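Local coordinates for protein putative glucoamylase (Bacteroides uniformis, PDB 4GL3) that probably acts as a glucoamylase-type glycoside hydrolase, splitting glucose-containing glycans, at residues A[57-60]-A[61-64]; A[80-83]-A[84-88]; A[230-234]-A[235-239]; A[283-287]-A[288-292]; A[403-406]-A[407-410]. All coordinates share one frame; numbering follows the deposited sequence.

Interaction 1: residues A[57-60]-A[61-64]; sequences SGFG and VMAI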
# COMPACT_ATOMS: atom_id res chain seq x y z
N SER A 57 3.49 -1.53 -8.17
CA SER A 57 4.86 -2.04 -8.43
C SER A 57 5.75 -1.78 -7.22
O SER A 57 6.64 -2.58 -6.91
CB SER A 57 5.45 -1.48 -9.71
OG SER A 57 4.69 -1.92 -10.84
N GLY A 58 5.51 -0.66 -6.54
CA GLY A 58 6.22 -0.39 -5.31
C GLY A 58 5.92 -1.50 -4.28
O GLY A 58 6.81 -1.93 -3.56
N PHE A 59 4.67 -1.95 -4.20
CA PHE A 59 4.36 -3.08 -3.29
C PHE A 59 5.11 -4.34 -3.75
O PHE A 59 5.60 -5.13 -2.93
CB PHE A 59 2.86 -3.36 -3.24
CG PHE A 59 2.02 -2.20 -2.77
CD1 PHE A 59 2.57 -1.12 -2.07
CD2 PHE A 59 0.65 -2.19 -3.02
CE1 PHE A 59 1.77 -0.07 -1.65
CE2 PHE A 59 -0.15 -1.16 -2.58
CZ PHE A 59 0.42 -0.10 -1.89
N GLY A 60 5.20 -4.50 -5.05
CA GLY A 60 5.91 -5.60 -5.70
C GLY A 60 7.39 -5.63 -5.30
O GLY A 60 7.93 -6.68 -5.02
N VAL A 61 8.02 -4.46 -5.28
CA VAL A 61 9.40 -4.32 -4.82
C VAL A 61 9.54 -4.88 -3.39
O VAL A 61 10.45 -5.63 -3.09
CB VAL A 61 9.84 -2.85 -4.93
CG1 VAL A 61 11.07 -2.54 -4.06
CG2 VAL A 61 10.08 -2.52 -6.40
N MSE A 62 8.62 -4.53 -2.51
CA MSE A 62 8.63 -5.07 -1.16
C MSE A 62 8.36 -6.58 -1.15
O MSE A 62 8.98 -7.30 -0.37
CB MSE A 62 7.66 -4.31 -0.26
CG MSE A 62 8.09 -2.85 -0.06
SE MSE A 62 6.97 -1.70 1.03
CE MSE A 62 5.82 -0.84 -0.30
N ALA A 63 7.45 -7.04 -2.01
CA ALA A 63 7.18 -8.47 -2.17
C ALA A 63 8.42 -9.24 -2.61
O ALA A 63 8.66 -10.37 -2.14
CB ALA A 63 6.02 -8.70 -3.15
N ILE A 64 9.24 -8.65 -3.47
CA ILE A 64 10.48 -9.32 -3.86
C ILE A 64 11.41 -9.55 -2.64
O ILE A 64 11.97 -10.65 -2.47
CB ILE A 64 11.21 -8.58 -4.97
CG1 ILE A 64 10.41 -8.72 -6.27
CG2 ILE A 64 12.63 -9.13 -5.16
CD1 ILE A 64 10.74 -7.66 -7.30
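The amide N of A63 meets the carbonyl O of F59 at 2.8 Å, and the same distance recurs between I64 N and G60 O one residue further on. These bonds, with the one from V61 N to S57 O, illustrate the i to i+4 pattern of an alpha helix, here the buried core of helix 54-69. The bond from M62 N to G58 O, at 3.3 Å, is weak by comparison.

Among the side chains, the selenomethionine M62 leans back along the helix. Its chain bends at the last torsion (chi3 -94°), which turns CE toward the preceding turn. CE then stands 3.7 Å from F59 CD1, at the edge of the ring and near its plane, and 3.6 Å from G58 O. V61 CG2 rests 3.5 Å from S57 O, and I64 CG1 lies 3.4 Å from G60 O, each branch lying alongside a carbonyl of the turn before.

F59 and M62 both face helix 378-393, through P383 and V386, whereas V61 and I64 face helix 75-90. S57 OG turns back to T53 O and A41 N. Every residue here is buried, and the carbonyls of 57-60 are taken up by the amides of 61-64, one of them weakly; the side chains, apart from the hydroxyl of S57, therefore offer their neighbours hydrocarbon, selenium and an aromatic ring.

Interaction 2: residues A[80-83]-A[84-88]; sequences ERML and KIVRF
R87 lies against L83 one turn earlier in helix 75-90, an i to i+4 pairing that serves as a clear example of an aliphatic side chain covering a guanidinium group. From the backbone outward, R87 CB begins 3.3 Å from L83 O, the carbonyl that also accepts R87 N at 2.9 Å. CG stays beside that oxygen and comes up to L83 CD1, and CD passes L83 CG at 4.0 Å. NE is again next to CD1. At the tip, CZ sits 3.7 Å from L83 CD2, and NH1 approaches that methyl more closely, at 3.5 Å. CD2 thus lies over one face of the guanidinium, offset toward its rim. The reach comes from an extended chain: with chi1 at -84°, CG stands beside the backbone N, and the atoms to NE run out straight.

Were L83 cut back to an alanine, this face of the R87 guanidinium would probably lose its methyl cover and the group would be freer to turn.

M82, a selenomethionine, and V86 meet more loosely, and both continue inward onto helices 124-140 and 146-161. I85 packs its CD1 against R81 CG before meeting I64 of helix 54-69. R81 and K84 run side by side in the same direction, and each polar end has a partner outside: R81 NH1 bonds to W31 O, and K84 NZ to P36 O. With the side chains held by those two carbonyls, R81 NE and K84 NZ, like charges, come within 3.9 Å of each other.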
# COMPACT_ATOMS: atom_id res chain seq x y z
N GLU A 80 18.72 -9.49 -9.31
CA GLU A 80 18.69 -9.35 -10.76
C GLU A 80 17.40 -8.67 -11.20
O GLU A 80 17.42 -7.69 -11.99
CB GLU A 80 18.86 -10.73 -11.43
CG GLU A 80 18.74 -10.71 -12.96
CD GLU A 80 18.91 -12.10 -13.54
OE1 GLU A 80 18.31 -13.06 -12.99
OE2 GLU A 80 19.66 -12.22 -14.51
N ARG A 81 16.27 -9.15 -10.67
CA ARG A 81 14.97 -8.54 -10.93
C ARG A 81 14.92 -7.07 -10.47
O ARG A 81 14.46 -6.20 -11.19
CB ARG A 81 13.84 -9.33 -10.24
CG ARG A 81 12.40 -8.83 -10.49
CD ARG A 81 11.99 -8.92 -11.95
NE ARG A 81 12.01 -10.29 -12.46
CZ ARG A 81 10.97 -11.12 -12.44
NH1 ARG A 81 9.78 -10.74 -12.00
NH2 ARG A 81 11.10 -12.33 -12.92
N MSE A 82 15.36 -6.81 -9.25
CA MSE A 82 15.37 -5.48 -8.70
C MSE A 82 16.19 -4.50 -9.58
O MSE A 82 15.75 -3.37 -9.83
CB MSE A 82 15.95 -5.48 -7.28
CG MSE A 82 15.84 -4.15 -6.55
SE MSE A 82 14.03 -3.59 -6.17
CE MSE A 82 13.40 -5.31 -5.50
N LEU A 83 17.35 -4.94 -10.04
CA LEU A 83 18.15 -4.13 -10.95
C LEU A 83 17.38 -3.84 -12.25
O LEU A 83 17.40 -2.69 -12.71
CB LEU A 83 19.55 -4.75 -11.24
CG LEU A 83 20.53 -3.93 -12.13
CD1 LEU A 83 20.72 -2.51 -11.57
CD2 LEU A 83 21.87 -4.64 -12.30
N LYS A 84 16.68 -4.83 -12.81
CA LYS A 84 15.85 -4.60 -13.99
C LYS A 84 14.80 -3.49 -13.72
O LYS A 84 14.61 -2.58 -14.53
CB LYS A 84 15.17 -5.90 -14.48
CG LYS A 84 14.27 -5.75 -15.73
CD LYS A 84 13.99 -7.10 -16.41
CE LYS A 84 12.94 -7.87 -15.65
NZ LYS A 84 12.61 -9.25 -16.17
N ILE A 85 14.14 -3.56 -12.56
CA ILE A 85 13.12 -2.64 -12.20
C ILE A 85 13.65 -1.23 -12.07
O ILE A 85 13.08 -0.31 -12.68
CB ILE A 85 12.40 -3.05 -10.88
CG1 ILE A 85 11.53 -4.28 -11.09
CG2 ILE A 85 11.54 -1.90 -10.34
CD1 ILE A 85 11.11 -5.01 -9.79
N VAL A 86 14.71 -1.04 -11.32
CA VAL A 86 15.21 0.32 -11.07
C VAL A 86 15.91 0.90 -12.29
O VAL A 86 15.84 2.13 -12.54
CB VAL A 86 16.08 0.42 -9.77
CG1 VAL A 86 15.28 -0.09 -8.60
CG2 VAL A 86 17.41 -0.30 -9.87
N ARG A 87 16.51 0.04 -13.11
CA ARG A 87 17.00 0.53 -14.40
C ARG A 87 15.86 1.04 -15.30
O ARG A 87 16.00 2.06 -15.95
CB ARG A 87 17.82 -0.52 -15.15
CG ARG A 87 19.27 -0.62 -14.78
CD ARG A 87 19.98 -1.77 -15.48
NE ARG A 87 21.43 -1.68 -15.30
CZ ARG A 87 22.30 -2.69 -15.42
NH1 ARG A 87 21.89 -3.93 -15.71
NH2 ARG A 87 23.61 -2.48 -15.22
N PHE A 88 14.76 0.30 -15.37
CA PHE A 88 13.61 0.72 -16.16
C PHE A 88 13.00 2.04 -15.66
O PHE A 88 12.66 2.93 -16.46
CB PHE A 88 12.56 -0.37 -16.14
CG PHE A 88 11.47 -0.18 -17.17
CD1 PHE A 88 11.61 -0.69 -18.46
CD2 PHE A 88 10.29 0.45 -16.82
CE1 PHE A 88 10.59 -0.54 -19.38
CE2 PHE A 88 9.27 0.59 -17.74
CZ PHE A 88 9.41 0.10 -19.01

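Interaction 3: residues A[230-234]-A[235-239]; sequences REYYG and IKLPL
In Y232, CG is anti to the carbonyl carbon (chi1 -54°), while in L237 it is anti to the backbone N (chi1 -179°); these choices bring the tyrosine ring and the leucine branch together on one face of a two-stranded sheet. The two side chains meet at a slant, with Y232 CE1 3.8 Å from L237 CD2 and equally far from L237 CB. I235 O, which accepts Y232 N at 2.9 Å, also lies at the ring edge, near its plane.

That bond is returned by I235 N, which reaches Y232 O at 2.8 Å. Further along, L237 N reaches R230 O at 3.0 Å, almost straight. Between these bonds E231 and K236 face each other as a non-hydrogen-bonded pair, their side chains on the other face, where E231 CG lies 3.7 Å from I235 N. E231 CA also directs its hydrogen to I235 O.

Y232 OH bonds to N228 ND2, earlier in the same strand, and to N242 OD1, fixing the far end of the ring, and Y233 leans from the turn onto A284 and Y285 of helix 271-288. The strands form an antiparallel pair with a strong twist, the short segments running at 133° to each other. Y233 and G234, both with positive phi, occupy the corners of a type I' turn from Y232 to I235, the tight connection characteristic of a two-residue beta hairpin.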
# COMPACT_ATOMS: atom_id res chain seq x y z
N ARG A 230 -14.20 10.05 17.88
CA ARG A 230 -15.54 9.57 18.31
C ARG A 230 -15.46 8.06 18.63
O ARG A 230 -14.47 7.39 18.33
CB ARG A 230 -16.59 9.82 17.23
CG ARG A 230 -16.72 11.29 16.77
CD ARG A 230 -17.64 11.40 15.54
NE ARG A 230 -17.64 12.73 14.94
CZ ARG A 230 -16.68 13.18 14.14
NH1 ARG A 230 -15.63 12.40 13.89
NH2 ARG A 230 -16.74 14.41 13.62
N GLU A 231 -16.51 7.54 19.22
CA GLU A 231 -16.57 6.14 19.61
C GLU A 231 -17.49 5.37 18.64
O GLU A 231 -18.58 5.82 18.30
CB GLU A 231 -17.11 6.09 21.03
CG GLU A 231 -16.82 4.81 21.77
CD GLU A 231 -17.23 4.93 23.23
OE1 GLU A 231 -16.53 5.66 23.95
OE2 GLU A 231 -18.26 4.32 23.63
N TYR A 232 -17.04 4.20 18.20
CA TYR A 232 -17.83 3.33 17.35
C TYR A 232 -17.79 1.92 17.96
O TYR A 232 -16.69 1.38 18.18
CB TYR A 232 -17.26 3.32 15.94
CG TYR A 232 -17.09 4.69 15.28
CD1 TYR A 232 -15.94 5.47 15.52
CD2 TYR A 232 -18.05 5.20 14.42
CE1 TYR A 232 -15.75 6.69 14.92
CE2 TYR A 232 -17.87 6.46 13.82
CZ TYR A 232 -16.73 7.20 14.07
OH TYR A 232 -16.52 8.46 13.48
N TYR A 233 -18.95 1.36 18.29
CA TYR A 233 -19.01 0.04 18.97
C TYR A 233 -18.07 0.03 20.19
O TYR A 233 -17.33 -0.93 20.42
CB TYR A 233 -18.65 -1.10 18.00
CG TYR A 233 -19.37 -1.03 16.67
CD1 TYR A 233 -20.70 -1.46 16.53
CD2 TYR A 233 -18.75 -0.48 15.59
CE1 TYR A 233 -21.36 -1.36 15.31
CE2 TYR A 233 -19.40 -0.38 14.37
CZ TYR A 233 -20.70 -0.81 14.24
OH TYR A 233 -21.28 -0.67 13.02
N GLY A 234 -18.06 1.12 20.95
CA GLY A 234 -17.25 1.19 22.17
C GLY A 234 -15.77 1.43 21.92
O GLY A 234 -15.01 1.45 22.86
N ILE A 235 -15.35 1.64 20.68
CA ILE A 235 -13.92 1.87 20.37
C ILE A 235 -13.65 3.31 19.90
O ILE A 235 -14.26 3.79 18.94
CB ILE A 235 -13.43 0.85 19.32
CG1 ILE A 235 -13.71 -0.60 19.79
CG2 ILE A 235 -11.94 1.04 19.02
CD1 ILE A 235 -13.88 -1.63 18.68
N LYS A 236 -12.68 3.96 20.53
CA LYS A 236 -12.32 5.32 20.23
C LYS A 236 -11.45 5.29 18.97
O LYS A 236 -10.44 4.57 18.93
CB LYS A 236 -11.55 5.91 21.42
CG LYS A 236 -11.58 7.44 21.53
CD LYS A 236 -10.29 8.03 22.09
CE LYS A 236 -9.22 8.18 21.01
NZ LYS A 236 -7.90 8.67 21.51
N LEU A 237 -11.84 6.04 17.93
CA LEU A 237 -11.08 6.14 16.68
C LEU A 237 -10.39 7.51 16.59
O LEU A 237 -11.08 8.53 16.39
CB LEU A 237 -12.02 5.95 15.47
CG LEU A 237 -11.44 6.01 14.05
CD1 LEU A 237 -10.41 4.90 13.81
CD2 LEU A 237 -12.57 5.95 13.02
N PRO A 238 -9.04 7.57 16.75
CA PRO A 238 -8.37 8.90 16.80
C PRO A 238 -8.59 9.78 15.58
O PRO A 238 -8.89 10.97 15.72
CB PRO A 238 -6.88 8.55 16.96
CG PRO A 238 -6.89 7.19 17.65
CD PRO A 238 -8.12 6.47 17.12
N LEU A 239 -8.47 9.18 14.40
CA LEU A 239 -8.49 9.89 13.13
C LEU A 239 -9.42 9.23 12.08
O LEU A 239 -9.74 8.03 12.14
CB LEU A 239 -7.06 9.96 12.55
CG LEU A 239 -5.90 10.54 13.40
CD1 LEU A 239 -4.56 10.32 12.67
CD2 LEU A 239 -6.15 12.01 13.73

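Interaction 4: residues A[283-287]-A[288-292]; sequences RAYCI and DNPKG
Y285 and P290 cross at about a right angle where helix 271-288 ends and the chain turns away, so a tyrosine of the last helical turn carries the first proline of the loop. The pyrrolidine lies over one face of the ring: P290 CD is 4.0 Å from the ring centroid, 26° off the normal, a CH-pi contact offset toward the rim. P290 CG comes closer to a single ring atom, standing 3.4 Å from Y285 CE1. The tyrosine reaches forward under the loop because its CG is anti to the backbone N (chi1 172°).

Next to this CH-pi contact the helix finishes in regular fashion. D288 N bonds to A284 O at 2.8 Å, and N289 N to Y285 O at the same distance, after which N289 leaves the helix with positive phi. A type I turn follows, closed by G292 N on N289 O. The side chain of N289 swings off to bond through ND2 with Y293 O.

The far end of Y285 is held as well: OH bonds to D320 OD2, while K291 NZ bonds to D320 O, and K291 CD passes 4.2 Å from the same Y285 OH. If Y285 gave way to an alanine, the P290 ring would probably lose its aromatic floor and D320 OD2 its phenolic partner.

On another side of the helix, R283 makes a cation-pi contact with Y339, and I287 CD1 sits 3.4 Å above the centre of the R283 guanidinium plane.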
# COMPACT_ATOMS: atom_id res chain seq x y z
N ARG A 283 -14.23 -4.55 11.55
CA ARG A 283 -14.71 -5.86 11.95
C ARG A 283 -16.02 -5.81 12.72
O ARG A 283 -16.92 -6.61 12.46
CB ARG A 283 -13.64 -6.60 12.78
CG ARG A 283 -14.11 -7.94 13.31
CD ARG A 283 -13.02 -8.61 14.13
NE ARG A 283 -13.44 -9.88 14.73
CZ ARG A 283 -14.02 -9.98 15.93
NH1 ARG A 283 -14.27 -8.90 16.64
NH2 ARG A 283 -14.34 -11.16 16.42
N ALA A 284 -16.13 -4.91 13.70
CA ALA A 284 -17.36 -4.80 14.50
C ALA A 284 -18.55 -4.44 13.61
O ALA A 284 -19.66 -4.97 13.80
CB ALA A 284 -17.24 -3.80 15.67
N TYR A 285 -18.32 -3.57 12.62
CA TYR A 285 -19.38 -3.23 11.68
C TYR A 285 -19.88 -4.52 10.99
O TYR A 285 -21.10 -4.76 10.88
CB TYR A 285 -18.97 -2.18 10.64
CG TYR A 285 -20.02 -2.01 9.56
CD1 TYR A 285 -21.08 -1.14 9.74
CD2 TYR A 285 -20.00 -2.78 8.43
CE1 TYR A 285 -22.06 -0.99 8.77
CE2 TYR A 285 -20.98 -2.67 7.47
CZ TYR A 285 -22.01 -1.77 7.64
OH TYR A 285 -22.99 -1.68 6.70
N CYS A 286 -18.94 -5.36 10.57
CA CYS A 286 -19.31 -6.56 9.83
C CYS A 286 -20.06 -7.53 10.69
O CYS A 286 -21.03 -8.18 10.23
CB CYS A 286 -18.06 -7.18 9.20
SG CYS A 286 -17.34 -6.15 7.86
N ILE A 287 -19.67 -7.61 11.96
CA ILE A 287 -20.37 -8.48 12.90
C ILE A 287 -21.76 -7.92 13.18
O ILE A 287 -22.72 -8.67 13.21
CB ILE A 287 -19.58 -8.69 14.22
CG1 ILE A 287 -18.27 -9.44 13.93
CG2 ILE A 287 -20.43 -9.43 15.26
CD1 ILE A 287 -17.30 -9.46 15.09
N ASP A 288 -21.87 -6.61 13.37
CA ASP A 288 -23.20 -5.98 13.51
C ASP A 288 -24.09 -6.28 12.29
O ASP A 288 -25.25 -6.59 12.44
CB ASP A 288 -23.07 -4.46 13.69
CG ASP A 288 -24.39 -3.82 14.08
OD1 ASP A 288 -25.06 -4.35 14.97
OD2 ASP A 288 -24.76 -2.80 13.48
N ASN A 289 -23.51 -6.20 11.08
CA ASN A 289 -24.21 -6.50 9.82
C ASN A 289 -25.56 -5.79 9.72
O ASN A 289 -26.60 -6.43 9.56
CB ASN A 289 -24.40 -8.01 9.67
CG ASN A 289 -24.84 -8.43 8.27
OD1 ASN A 289 -24.70 -7.69 7.30
ND2 ASN A 289 -25.35 -9.63 8.16
N PRO A 290 -25.56 -4.46 9.85
CA PRO A 290 -26.86 -3.79 9.91
C PRO A 290 -27.69 -3.93 8.64
O PRO A 290 -28.90 -3.87 8.73
CB PRO A 290 -26.50 -2.32 10.17
CG PRO A 290 -25.07 -2.17 9.76
CD PRO A 290 -24.42 -3.53 9.89
N LYS A 291 -27.08 -4.13 7.47
CA LYS A 291 -27.85 -4.28 6.22
C LYS A 291 -28.31 -5.72 5.96
O LYS A 291 -29.05 -5.98 5.01
CB LYS A 291 -27.06 -3.76 5.03
CG LYS A 291 -26.84 -2.25 5.13
CD LYS A 291 -26.10 -1.68 3.93
CE LYS A 291 -26.99 -1.59 2.71
NZ LYS A 291 -26.24 -0.95 1.59
N GLY A 292 -27.88 -6.64 6.82
CA GLY A 292 -28.30 -8.04 6.77
C GLY A 292 -27.74 -8.84 5.60
O GLY A 292 -28.41 -9.70 5.08

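Interaction 5: residues A[403-406]-A[407-410]; sequences HPDV and QKGL
The backbone enters the helix through four successive i to i+4 bonds, from Q407 N to H403 O at 3.1 Å, by way of K408 N on P404 O and G409 N on D405 O, to L410 N on V406 O at 3.0 Å.

K408 runs extended beside the P404 carbonyl, CG 3.4 Å and CD 3.7 Å from P404 O, so its aliphatic length lies along the first turn. Q407 places CG 3.7 Å from H403 O and sends NE2 back to M401 O. V406 and L410 lie side by side and point the same way, CG1 of the valine 4.1 Å from CD1 of the leucine, and both press on helix 395-401 through F400 and M401.

H403 is the N-cap of helix 404-412. Its CG is anti to the backbone N (chi1 -164°), which brings ND1 round to accept D405 N at 3.1 Å, the donor tilted 17° from the ring plane. A histidine ring nitrogen thereby serves an amide at the open start of the helix, while D405 CA sits at the ring edge. W159 meets H403 edge-to-face and also donates NE1 to D405 OD2. The other carboxylate oxygen, D405 OD1, remains 4.8 Å from K408 NZ, an approach of opposite charges without contact.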
# COMPACT_ATOMS: atom_id res chain seq x y z
N HIS A 403 16.22 3.82 7.28
CA HIS A 403 16.78 4.78 6.33
C HIS A 403 17.03 6.16 7.01
O HIS A 403 16.12 6.73 7.57
CB HIS A 403 15.86 4.96 5.13
CG HIS A 403 16.53 5.62 3.97
ND1 HIS A 403 16.81 6.98 3.94
CD2 HIS A 403 16.98 5.12 2.80
CE1 HIS A 403 17.41 7.27 2.79
NE2 HIS A 403 17.52 6.16 2.08
N PRO A 404 18.25 6.67 6.95
CA PRO A 404 18.54 7.89 7.69
C PRO A 404 17.74 9.14 7.26
O PRO A 404 17.56 10.04 8.08
CB PRO A 404 20.03 8.11 7.45
CG PRO A 404 20.32 7.41 6.17
CD PRO A 404 19.46 6.17 6.26
N ASP A 405 17.31 9.23 6.01
CA ASP A 405 16.49 10.36 5.61
C ASP A 405 15.05 10.22 6.21
O ASP A 405 14.44 11.22 6.63
CB ASP A 405 16.43 10.51 4.09
CG ASP A 405 17.72 11.01 3.47
OD1 ASP A 405 18.49 11.72 4.13
OD2 ASP A 405 17.95 10.69 2.30
N VAL A 406 14.53 8.99 6.27
CA VAL A 406 13.20 8.71 6.86
C VAL A 406 13.25 9.13 8.34
O VAL A 406 12.39 9.87 8.83
CB VAL A 406 12.76 7.25 6.68
CG1 VAL A 406 11.52 6.93 7.51
CG2 VAL A 406 12.51 6.90 5.21
N GLN A 407 14.29 8.73 9.05
CA GLN A 407 14.43 9.15 10.44
C GLN A 407 14.50 10.67 10.59
O GLN A 407 13.92 11.20 11.51
CB GLN A 407 15.62 8.48 11.13
CG GLN A 407 15.48 6.96 11.16
CD GLN A 407 16.49 6.25 12.04
OE1 GLN A 407 17.27 6.89 12.75
NE2 GLN A 407 16.44 4.91 12.03
N LYS A 408 15.20 11.35 9.69
CA LYS A 408 15.27 12.82 9.76
C LYS A 408 13.92 13.43 9.52
O LYS A 408 13.54 14.34 10.23
CB LYS A 408 16.29 13.44 8.77
CG LYS A 408 17.72 13.23 9.20
CD LYS A 408 18.74 13.57 8.12
CE LYS A 408 20.14 13.09 8.51
NZ LYS A 408 21.18 13.64 7.58
N GLY A 409 13.21 12.96 8.50
CA GLY A 409 11.87 13.44 8.21
C GLY A 409 10.88 13.30 9.38
O GLY A 409 10.14 14.26 9.71
N LEU A 410 10.86 12.13 9.99
CA LEU A 410 9.96 11.88 11.11
C LEU A 410 10.28 12.83 12.25
O LEU A 410 9.37 13.36 12.86
CB LEU A 410 10.05 10.44 11.57
CG LEU A 410 9.46 9.37 10.66
CD1 LEU A 410 9.84 7.96 11.15
CD2 LEU A 410 7.94 9.51 10.56

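Along the chain the five contacts stand in series, and none nests within or crosses another. Interaction 1 lies in helix 54-69 and interaction 2 in the next helix, 75-90; the two touch where I64 CD1 meets I85 CD1 at 3.7 Å and V61 packs on M82, tying these consecutive helices together. Interaction 3 closes the one hairpin turn of the set. Its Y233 reaches interaction 4 at the end of helix 271-288, with Y233 OH 3.3 Å from Y285 CD1, so hairpin and helix end are joined. Interactions 2 and 4 lie on opposite sides of the chain's centre. Interaction 5 forms the capped start of the last helix, 404-412, and touches none of the others.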